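Local atomic coordinates of replicative DNA helicase (Mycobacterium smegmatis, PDB entry 6OWN), a protein that carries an intein, the domain described here, that excises itself from the helicase precursor by protein splicing, a reaction that zinc reversibly inhibits. Residues C48-F53 against R109-V114; A38-M43 against P115-E120; D24-P29 against H126-G131. One frame throughout, in Å; residues are numbered along the deposited sequence.

Contact 1. Residues C48-F53 against R109-V114; sequences CYVVEF and RRRPSV
Tyr49 and Val50 pair with Arg110 and Arg109 between neighbouring inner strands of an antiparallel sheet, a surface contact in the all-beta HINT (Hedgehog/intein) fold. The strands are 48-53 and 103-111, and their short segments run 131° apart, well off true antiparallel. Val50 and Arg109 make the regular hydrogen-bonded pair: Val50 N reaches Arg109 O at 2.9 Å, and Arg109 N returns to Val50 O. At the non-hydrogen-bonded pair Tyr49-Arg110 the side chains diverge at CB, yet further out they run alongside each other. Arg110 CG sits off-centre against the tyrosine ring, 4.3 Å from its centroid. At the tip, Tyr49 OH lies above the rim of one face of the guanidinium, at an angle unsuited to a hydrogen bond; in the guanidinium plane, NH1 instead donates to a water that also bonds to Cys48 O. A different zinc ion, not the one at Cys118, lies about 3 Å from the nearest atom of the Tyr49 side chain.

On the sheet face carrying Val50 and Arg109, CG of Arg109 stands between its own backbone N and carbonyl carbon (chi1 68°), and the extended chain beyond leads to Glu52. NH1 donates a nearly straight bond to Glu52 OE2 at 2.8 Å, a salt bridge. OE2 lies in the guanidinium plane, whereas the donor approaches from above the carboxylate. Val50 lies over the rim of one guanidinium face, and its CG2 packs against Arg111 CB at 3.7 Å. Past Pro112 the chain turns back over Cys48, whose SG lies beside its own backbone N (chi1 -72°) and accepts a long hydrogen bond from Val114 N at 3.5 Å.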
loop_
_atom_site.group_PDB
_atom_site.type_symbol
_atom_site.label_atom_id
_atom_site.label_comp_id
_atom_site.label_asym_id
_atom_site.label_seq_id
_atom_site.Cartn_x
_atom_site.Cartn_y
_atom_site.Cartn_z
ATOM N N CYS A 48 -11.958 -1.720 -7.472
ATOM C CA CYS A 48 -11.005 -2.318 -6.556
ATOM C C CYS A 48 -10.370 -3.561 -7.163
ATOM O O CYS A 48 -10.892 -4.172 -8.101
ATOM C CB CYS A 48 -11.658 -2.639 -5.207
ATOM S SG CYS A 48 -12.006 -1.110 -4.236
ATOM N N TYR A 49 -9.216 -3.907 -6.602
ATOM C CA TYR A 49 -8.383 -5.017 -7.038
ATOM C C TYR A 49 -7.832 -5.729 -5.808
ATOM O O TYR A 49 -7.627 -5.110 -4.765
ATOM C CB TYR A 49 -7.186 -4.553 -7.895
ATOM C CG TYR A 49 -7.534 -3.996 -9.251
ATOM C CD1 TYR A 49 -8.086 -2.729 -9.385
ATOM C CD2 TYR A 49 -7.282 -4.728 -10.404
ATOM C CE1 TYR A 49 -8.416 -2.223 -10.636
ATOM C CE2 TYR A 49 -7.597 -4.226 -11.657
ATOM C CZ TYR A 49 -8.161 -2.982 -11.767
ATOM O OH TYR A 49 -8.468 -2.483 -13.015
ATOM N N VAL A 50 -7.596 -7.032 -5.949
ATOM C CA VAL A 50 -6.744 -7.786 -5.040
ATOM C C VAL A 50 -5.384 -7.953 -5.706
ATOM O O VAL A 50 -5.293 -8.359 -6.873
ATOM C CB VAL A 50 -7.346 -9.159 -4.686
ATOM C CG1 VAL A 50 -6.589 -9.752 -3.496
ATOM C CG2 VAL A 50 -8.816 -9.042 -4.368
ATOM N N VAL A 51 -4.329 -7.620 -4.978
ATOM C CA VAL A 51 -2.961 -7.866 -5.412
ATOM C C VAL A 51 -2.415 -8.965 -4.514
ATOM O O VAL A 51 -2.374 -8.805 -3.289
ATOM C CB VAL A 51 -2.101 -6.595 -5.334
ATOM C CG1 VAL A 51 -0.713 -6.836 -5.901
ATOM C CG2 VAL A 51 -2.783 -5.438 -6.073
ATOM N N GLU A 52 -2.032 -10.089 -5.109
ATOM C CA GLU A 52 -1.466 -11.206 -4.364
ATOM C C GLU A 52 0.050 -11.226 -4.522
ATOM O O GLU A 52 0.569 -10.976 -5.612
ATOM C CB GLU A 52 -2.077 -12.530 -4.828
ATOM C CG GLU A 52 -3.534 -12.671 -4.414
ATOM C CD GLU A 52 -4.226 -13.850 -5.075
ATOM O OE1 GLU A 52 -3.586 -14.530 -5.910
ATOM O OE2 GLU A 52 -5.413 -14.086 -4.763
ATOM N N PHE A 53 0.757 -11.507 -3.423
ATOM C CA PHE A 53 2.212 -11.442 -3.388
ATOM C C PHE A 53 2.824 -12.798 -3.050
ATOM O O PHE A 53 2.194 -13.668 -2.435
ATOM C CB PHE A 53 2.709 -10.413 -2.366
ATOM C CG PHE A 53 2.203 -9.025 -2.604
ATOM C CD1 PHE A 53 2.824 -8.193 -3.512
ATOM C CD2 PHE A 53 1.109 -8.549 -1.908
ATOM C CE1 PHE A 53 2.359 -6.912 -3.735
ATOM C CE2 PHE A 53 0.632 -7.274 -2.139
ATOM C CZ PHE A 53 1.265 -6.452 -3.045
ATOM N N ARG A 109 -6.279 -9.174 -9.778
ATOM C CA ARG A 109 -7.601 -9.312 -10.368
ATOM C C ARG A 109 -8.540 -8.288 -9.741
ATOM O O ARG A 109 -8.296 -7.782 -8.641
ATOM C CB ARG A 109 -8.151 -10.735 -10.200
ATOM C CG ARG A 109 -8.457 -11.081 -8.766
ATOM C CD ARG A 109 -9.163 -12.414 -8.573
ATOM N NE ARG A 109 -9.469 -12.537 -7.149
ATOM C CZ ARG A 109 -8.605 -12.972 -6.240
ATOM N NH1 ARG A 109 -7.395 -13.372 -6.610
ATOM N NH2 ARG A 109 -8.957 -13.014 -4.969
ATOM N N ARG A 110 -9.602 -7.967 -10.478
ATOM C CA ARG A 110 -10.654 -7.107 -9.952
ATOM C C ARG A 110 -11.436 -7.813 -8.851
ATOM O O ARG A 110 -11.559 -9.044 -8.825
ATOM C CB ARG A 110 -11.625 -6.699 -11.058
ATOM C CG ARG A 110 -11.041 -5.823 -12.149
ATOM C CD ARG A 110 -12.162 -5.286 -13.049
ATOM N NE ARG A 110 -11.612 -4.480 -14.126
ATOM C CZ ARG A 110 -11.479 -3.163 -14.072
ATOM N NH1 ARG A 110 -11.870 -2.496 -12.998
ATOM N NH2 ARG A 110 -10.945 -2.513 -15.090
ATOM N N ARG A 111 -11.991 -7.013 -7.947
ATOM C CA ARG A 111 -12.879 -7.511 -6.912
ATOM C C ARG A 111 -13.933 -6.445 -6.655
ATOM O O ARG A 111 -13.731 -5.279 -7.007
ATOM C CB ARG A 111 -12.101 -7.863 -5.632
ATOM C CG ARG A 111 -11.660 -6.681 -4.749
ATOM C CD ARG A 111 -11.835 -7.056 -3.266
ATOM N NE ARG A 111 -13.192 -6.756 -2.820
ATOM C CZ ARG A 111 -13.888 -7.484 -1.956
ATOM N NH1 ARG A 111 -13.360 -8.580 -1.415
ATOM N NH2 ARG A 111 -15.113 -7.107 -1.623
ATOM N N PRO A 112 -15.080 -6.819 -6.078
ATOM C CA PRO A 112 -16.137 -5.826 -5.842
ATOM C C PRO A 112 -15.652 -4.673 -4.974
ATOM O O PRO A 112 -14.884 -4.861 -4.024
ATOM C CB PRO A 112 -17.231 -6.637 -5.140
ATOM C CG PRO A 112 -17.027 -8.029 -5.627
ATOM C CD PRO A 112 -15.540 -8.188 -5.776
ATOM N N SER A 113 -16.128 -3.473 -5.312
ATOM C CA SER A 113 -15.703 -2.243 -4.650
ATOM C C SER A 113 -15.898 -2.320 -3.140
ATOM O O SER A 113 -16.925 -2.788 -2.651
ATOM C CB SER A 113 -16.494 -1.058 -5.207
ATOM O OG SER A 113 -16.044 0.162 -4.647
ATOM N N VAL A 114 -14.886 -1.872 -2.405
ATOM C CA VAL A 114 -14.992 -1.670 -0.960
ATOM C C VAL A 114 -14.524 -0.259 -0.650
ATOM O O VAL A 114 -13.899 0.404 -1.495
ATOM C CB VAL A 114 -14.169 -2.714 -0.171
ATOM C CG1 VAL A 114 -14.691 -4.126 -0.431
ATOM C CG2 VAL A 114 -12.688 -2.593 -0.510
HETATM O O HOH W 1 -12.582 -3.447 -10.240
HETATM O O HOH W 2 -14.459 -3.023 -8.280
#

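Contact 2. Residues A38-M43 against P115-E120; sequences ADTDVM and PVRCVE. With ZN (zinc ion), chain E.
Arg117 reaches across to Asp39 and Thr40 along the edge of its guanidinium group. Its CG is anti to the backbone N (chi1 175°), and an extended chain carries NE to Thr40 O at 2.9 Å, a carbonyl that lies almost exactly in the guanidinium plane. From the same edge NH2 meets Asp39 OD2 in a salt bridge; the modelled separation is so short that its exact value is doubtful. Carboxylate and guanidinium are turned steeply, their planes 78° apart. NH1 has a partner of its own, the carbonyl of Val20, so the group is held at several points and its plane is probably fixed.

Thr40 works in the other direction with its hydroxyl. OG1 accepts a straight bond from Cys118 N at 3.0 Å and donates to Asp41 O at 2.7 Å, which sets its rotation, while CG2 packs against Cys118 CB at 3.8 Å. Thr40 probably helps in this way to position the backbone of Cys118, a metal ligand: Cys118 SG binds zinc at 2.3 Å, at a site that also includes Val119 and Tyr128. Towards the other end, Val42 and Pro115 run abreast, with CG1 of the valine 3.6 Å from CB of the proline. Here Met43 and Val116 exchange a pair of backbone bonds, the shorter from Met43 N to Val116 O at 2.8 Å.

The register shifts by one residue along the contact: an antiparallel pairing at Asp39-Val119 and a single bridge at Met43-Val116 flank an irregular middle, and the Thr40 and Arg117 side-chain bonds span that break. Strand 116-121 runs between strand 33-39 on one flank and strand 2-3 on the other, where Arg117 bonds to Leu2 through its backbone.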
loop_
_atom_site.group_PDB
_atom_site.type_symbol
_atom_site.label_atom_id
_atom_site.label_comp_id
_atom_site.label_asym_id
_atom_site.label_seq_id
_atom_site.Cartn_x
_atom_site.Cartn_y
_atom_site.Cartn_z
ATOM N N ALA A 38 -0.917 13.831 5.484
ATOM C CA ALA A 38 -2.119 14.126 4.711
ATOM C C ALA A 38 -2.849 12.819 4.443
ATOM O O ALA A 38 -2.236 11.748 4.410
ATOM C CB ALA A 38 -1.789 14.832 3.391
ATOM N N ASP A 39 -4.162 12.916 4.234
ATOM C CA ASP A 39 -4.953 11.728 3.946
ATOM C C ASP A 39 -6.110 12.081 3.016
ATOM O O ASP A 39 -6.301 13.235 2.624
ATOM C CB ASP A 39 -5.463 11.078 5.239
ATOM C CG ASP A 39 -6.554 11.894 5.927
ATOM O OD1 ASP A 39 -6.897 13.010 5.464
ATOM O OD2 ASP A 39 -7.062 11.428 6.964
ATOM N N THR A 40 -6.885 11.064 2.675
ATOM C CA THR A 40 -8.178 11.214 2.031
ATOM C C THR A 40 -9.277 10.843 3.016
ATOM O O THR A 40 -9.031 10.230 4.062
ATOM C CB THR A 40 -8.278 10.326 0.786
ATOM O OG1 THR A 40 -8.461 8.964 1.193
ATOM C CG2 THR A 40 -7.013 10.425 -0.040
ATOM N N ASP A 41 -10.501 11.238 2.677
ATOM C CA ASP A 41 -11.666 10.627 3.290
ATOM C C ASP A 41 -11.704 9.133 2.959
ATOM O O ASP A 41 -10.966 8.635 2.105
ATOM C CB ASP A 41 -12.953 11.265 2.773
ATOM C CG ASP A 41 -13.191 12.661 3.308
ATOM O OD1 ASP A 41 -12.266 13.267 3.902
ATOM O OD2 ASP A 41 -14.329 13.150 3.118
ATOM N N VAL A 42 -12.587 8.409 3.651
ATOM C CA VAL A 42 -13.024 7.114 3.143
ATOM C C VAL A 42 -13.761 7.353 1.833
ATOM O O VAL A 42 -14.662 8.198 1.761
ATOM C CB VAL A 42 -13.925 6.414 4.171
ATOM C CG1 VAL A 42 -14.415 5.083 3.630
ATOM C CG2 VAL A 42 -13.210 6.244 5.496
ATOM N N MET A 43 -13.366 6.638 0.779
ATOM C CA MET A 43 -13.933 6.830 -0.551
ATOM C C MET A 43 -14.684 5.579 -0.993
ATOM O O MET A 43 -14.224 4.455 -0.770
ATOM C CB MET A 43 -12.834 7.188 -1.558
ATOM C CG MET A 43 -12.116 8.491 -1.197
ATOM S SD MET A 43 -10.736 8.863 -2.276
ATOM C CE MET A 43 -9.571 7.585 -1.791
ATOM N N PRO A 115 -14.816 0.242 0.552
ATOM C CA PRO A 115 -14.264 1.541 0.957
ATOM C C PRO A 115 -12.737 1.511 0.982
ATOM O O PRO A 115 -12.120 0.547 1.439
ATOM C CB PRO A 115 -14.848 1.752 2.359
ATOM C CG PRO A 115 -16.095 0.920 2.389
ATOM C CD PRO A 115 -15.782 -0.281 1.540
ATOM N N VAL A 116 -12.129 2.579 0.471
ATOM C CA VAL A 116 -10.679 2.710 0.429
ATOM C C VAL A 116 -10.288 4.087 0.957
ATOM O O VAL A 116 -11.127 4.971 1.150
ATOM C CB VAL A 116 -10.115 2.498 -0.990
ATOM C CG1 VAL A 116 -10.368 1.062 -1.475
ATOM C CG2 VAL A 116 -10.708 3.501 -1.954
ATOM N N ARG A 117 -8.986 4.260 1.180
ATOM C CA ARG A 117 -8.451 5.497 1.742
ATOM C C ARG A 117 -6.954 5.527 1.458
ATOM O O ARG A 117 -6.312 4.481 1.417
ATOM C CB ARG A 117 -8.728 5.594 3.256
ATOM C CG ARG A 117 -8.089 6.808 3.964
ATOM C CD ARG A 117 -8.820 7.171 5.272
ATOM N NE ARG A 117 -8.141 8.247 5.997
ATOM C CZ ARG A 117 -7.464 8.069 7.127
ATOM N NH1 ARG A 117 -7.385 6.860 7.665
ATOM N NH2 ARG A 117 -6.862 9.090 7.723
ATOM N N CYS A 118 -6.413 6.725 1.226
ATOM C CA CYS A 118 -4.989 6.891 0.978
ATOM C C CYS A 118 -4.403 7.795 2.055
ATOM O O CYS A 118 -5.124 8.537 2.726
ATOM C CB CYS A 118 -4.716 7.482 -0.421
ATOM S SG CYS A 118 -3.174 6.896 -1.271
ATOM N N VAL A 119 -3.083 7.704 2.232
ATOM C CA VAL A 119 -2.331 8.595 3.110
ATOM C C VAL A 119 -1.044 8.982 2.397
ATOM O O VAL A 119 -0.568 8.283 1.500
ATOM C CB VAL A 119 -1.981 7.969 4.479
ATOM C CG1 VAL A 119 -3.236 7.628 5.270
ATOM C CG2 VAL A 119 -1.093 6.758 4.289
ATOM N N GLU A 120 -0.481 10.110 2.816
ATOM C CA GLU A 120 0.801 10.598 2.323
ATOM C C GLU A 120 1.778 10.685 3.487
ATOM O O GLU A 120 1.403 11.103 4.590
ATOM C CB GLU A 120 0.652 11.971 1.646
ATOM C CG GLU A 120 1.930 12.496 0.992
ATOM C CD GLU A 120 1.803 13.928 0.485
ATOM O OE1 GLU A 120 0.704 14.517 0.589
ATOM O OE2 GLU A 120 2.816 14.466 -0.013
HETATM ZN ZN ZN E . -1.805 5.901 0.305
#

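Contact 3. Residues D24-P29 against H126-G131; sequences DHLLGP and HLYLAG
Leu26 runs next to the Tyr128 side chain in the same direction, with CD1 of the leucine 4.1 Å from CD2 at the root of the ring and obliquely placed to it. With chi1 at 59° the Tyr128 ring sits over its own backbone, CG flanked by N and C, and it leads away from segment 24-29 until OH comes up to the zinc ion bound by Cys118. Leucine packing at the base of the ring may therefore help to set the direction of a side chain that belongs to the metal site.

One direct hydrogen bond joins the backbones, from Leu129 N to Leu27 O at 3.0 Å. Beside it a water links the two chains: Leu27 N donates to it, and it donates in turn to Leu129 O at 2.8 Å. Strands 25-27 and 127-130 belong to different sheets of the HINT fold and run at 79° to each other, so the backbones touch at a crossing point and do not form a ladder. Tyr128 pairs through its backbone with Thr137 on strand 135-138.

On the other side of the crossing Leu129 points toward segment 24-29. Its CG rests on Gly28 O at 3.6 Å, and its CD1 meets Leu27 CB at 3.9 Å; Pro9 of strand 7-10 touches both leucines. Further on, Pro29 CB packs against Leu127 CD1 at 4.0 Å, while Leu127 O accepts a hydrogen bond from Asn123 ND2.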
loop_
_atom_site.group_PDB
_atom_site.type_symbol
_atom_site.label_atom_id
_atom_site.label_comp_id
_atom_site.label_asym_id
_atom_site.label_seq_id
_atom_site.Cartn_x
_atom_site.Cartn_y
_atom_site.Cartn_z
ATOM N N ASP A 24 -0.001 10.513 12.966
ATOM C CA ASP A 24 0.517 9.195 13.296
ATOM C C ASP A 24 1.778 8.928 12.484
ATOM O O ASP A 24 2.116 9.668 11.556
ATOM C CB ASP A 24 -0.505 8.097 12.997
ATOM C CG ASP A 24 -1.698 8.133 13.924
ATOM O OD1 ASP A 24 -1.715 8.983 14.834
ATOM O OD2 ASP A 24 -2.623 7.308 13.740
ATOM N N HIS A 25 2.460 7.832 12.827
ATOM C CA HIS A 25 3.641 7.376 12.107
ATOM C C HIS A 25 3.419 5.969 11.571
ATOM O O HIS A 25 2.914 5.096 12.288
ATOM C CB HIS A 25 4.885 7.391 13.008
ATOM C CG HIS A 25 5.419 8.764 13.257
ATOM N ND1 HIS A 25 4.909 9.588 14.236
ATOM C CD2 HIS A 25 6.393 9.474 12.635
ATOM C CE1 HIS A 25 5.555 10.741 14.220
ATOM N NE2 HIS A 25 6.465 10.696 13.262
ATOM N N LEU A 26 3.798 5.762 10.316
ATOM C CA LEU A 26 3.922 4.454 9.697
ATOM C C LEU A 26 5.404 4.082 9.634
ATOM O O LEU A 26 6.238 4.707 10.301
ATOM C CB LEU A 26 3.269 4.480 8.318
ATOM C CG LEU A 26 1.779 4.781 8.366
ATOM C CD1 LEU A 26 1.225 4.933 6.955
ATOM C CD2 LEU A 26 1.065 3.666 9.116
ATOM N N LEU A 27 5.745 3.072 8.833
ATOM C CA LEU A 27 7.130 2.653 8.633
ATOM C C LEU A 27 7.531 2.935 7.193
ATOM O O LEU A 27 6.782 2.606 6.268
ATOM C CB LEU A 27 7.315 1.167 8.952
ATOM C CG LEU A 27 7.060 0.744 10.407
ATOM C CD1 LEU A 27 7.520 -0.703 10.646
ATOM C CD2 LEU A 27 7.756 1.701 11.384
ATOM N N GLY A 28 8.703 3.552 7.012
ATOM C CA GLY A 28 9.204 3.905 5.708
ATOM C C GLY A 28 9.932 2.757 5.038
ATOM O O GLY A 28 9.912 1.620 5.518
ATOM N N PRO A 29 10.604 3.034 3.915
ATOM C CA PRO A 29 11.186 1.937 3.125
ATOM C C PRO A 29 12.336 1.236 3.822
ATOM O O PRO A 29 12.677 0.110 3.441
ATOM C CB PRO A 29 11.647 2.635 1.839
ATOM C CG PRO A 29 11.932 4.044 2.273
ATOM C CD PRO A 29 10.926 4.357 3.350
ATOM N N HIS A 126 8.666 8.628 -0.447
ATOM C CA HIS A 126 7.209 8.653 -0.360
ATOM C C HIS A 126 6.619 7.246 -0.363
ATOM O O HIS A 126 5.622 6.962 -1.029
ATOM C CB HIS A 126 6.620 9.520 -1.471
ATOM C CG HIS A 126 7.061 10.951 -1.389
ATOM N ND1 HIS A 126 6.794 11.747 -0.293
ATOM C CD2 HIS A 126 7.781 11.716 -2.242
ATOM C CE1 HIS A 126 7.308 12.947 -0.487
ATOM N NE2 HIS A 126 7.915 12.955 -1.660
ATOM N N LEU A 127 7.232 6.369 0.426
ATOM C CA LEU A 127 6.839 4.969 0.523
ATOM C C LEU A 127 6.525 4.613 1.965
ATOM O O LEU A 127 7.141 5.147 2.890
ATOM C CB LEU A 127 7.946 4.031 0.043
ATOM C CG LEU A 127 8.527 4.162 -1.366
ATOM C CD1 LEU A 127 9.567 3.082 -1.587
ATOM C CD2 LEU A 127 7.435 4.058 -2.409
ATOM N N TYR A 128 5.576 3.695 2.145
ATOM C CA TYR A 128 5.296 3.118 3.452
ATOM C C TYR A 128 5.056 1.624 3.285
ATOM O O TYR A 128 4.764 1.143 2.192
ATOM C CB TYR A 128 4.093 3.785 4.151
ATOM C CG TYR A 128 2.782 3.728 3.390
ATOM C CD1 TYR A 128 2.459 4.705 2.452
ATOM C CD2 TYR A 128 1.854 2.697 3.617
ATOM C CE1 TYR A 128 1.256 4.657 1.752
ATOM C CE2 TYR A 128 0.647 2.653 2.932
ATOM C CZ TYR A 128 0.356 3.628 2.000
ATOM O OH TYR A 128 -0.829 3.575 1.306
ATOM N N LEU A 129 5.197 0.893 4.384
ATOM C CA LEU A 129 4.995 -0.548 4.382
ATOM C C LEU A 129 3.529 -0.867 4.635
ATOM O O LEU A 129 2.864 -0.185 5.419
ATOM C CB LEU A 129 5.878 -1.209 5.441
ATOM C CG LEU A 129 7.372 -0.875 5.294
ATOM C CD1 LEU A 129 8.219 -1.615 6.324
ATOM C CD2 LEU A 129 7.881 -1.163 3.877
ATOM N N ALA A 130 3.025 -1.911 3.968
ATOM C CA ALA A 130 1.603 -2.231 3.992
ATOM C C ALA A 130 1.429 -3.740 4.036
ATOM O O ALA A 130 2.259 -4.485 3.512
ATOM C CB ALA A 130 0.854 -1.668 2.762
ATOM N N GLY A 131 0.323 -4.180 4.649
ATOM C CA GLY A 131 -0.009 -5.582 4.715
ATOM C C GLY A 131 0.785 -6.331 5.762
ATOM O O GLY A 131 1.785 -5.838 6.304
HETATM O O HOH W 3 3.786 1.282 7.592
#

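How the contacts relate
Along the chain the contacts enclose one another: contact 3 is outermost, contact 2 lies within its span and contact 1 within that of contact 2. Strands 33-39 and 48-53 follow each other, as do 103-111 and 116-121, so contacts 1 and 2 are successive, centres about 17 Å apart, meeting where Cys48 packs on Val116. Contacts 2 and 3, about 14 Å apart, both reach the sheet of strands 25-27 and 33-39, contact 3 through 25-27 alone; Val119 touches Leu26 and Tyr128. Contact 1 is in a separate sheet, across the chain's centre from contact 3. The zinc at Cys118 and Tyr128 joins contacts 2 and 3, consistent with inhibited splicing; a separate zinc lies by Tyr49.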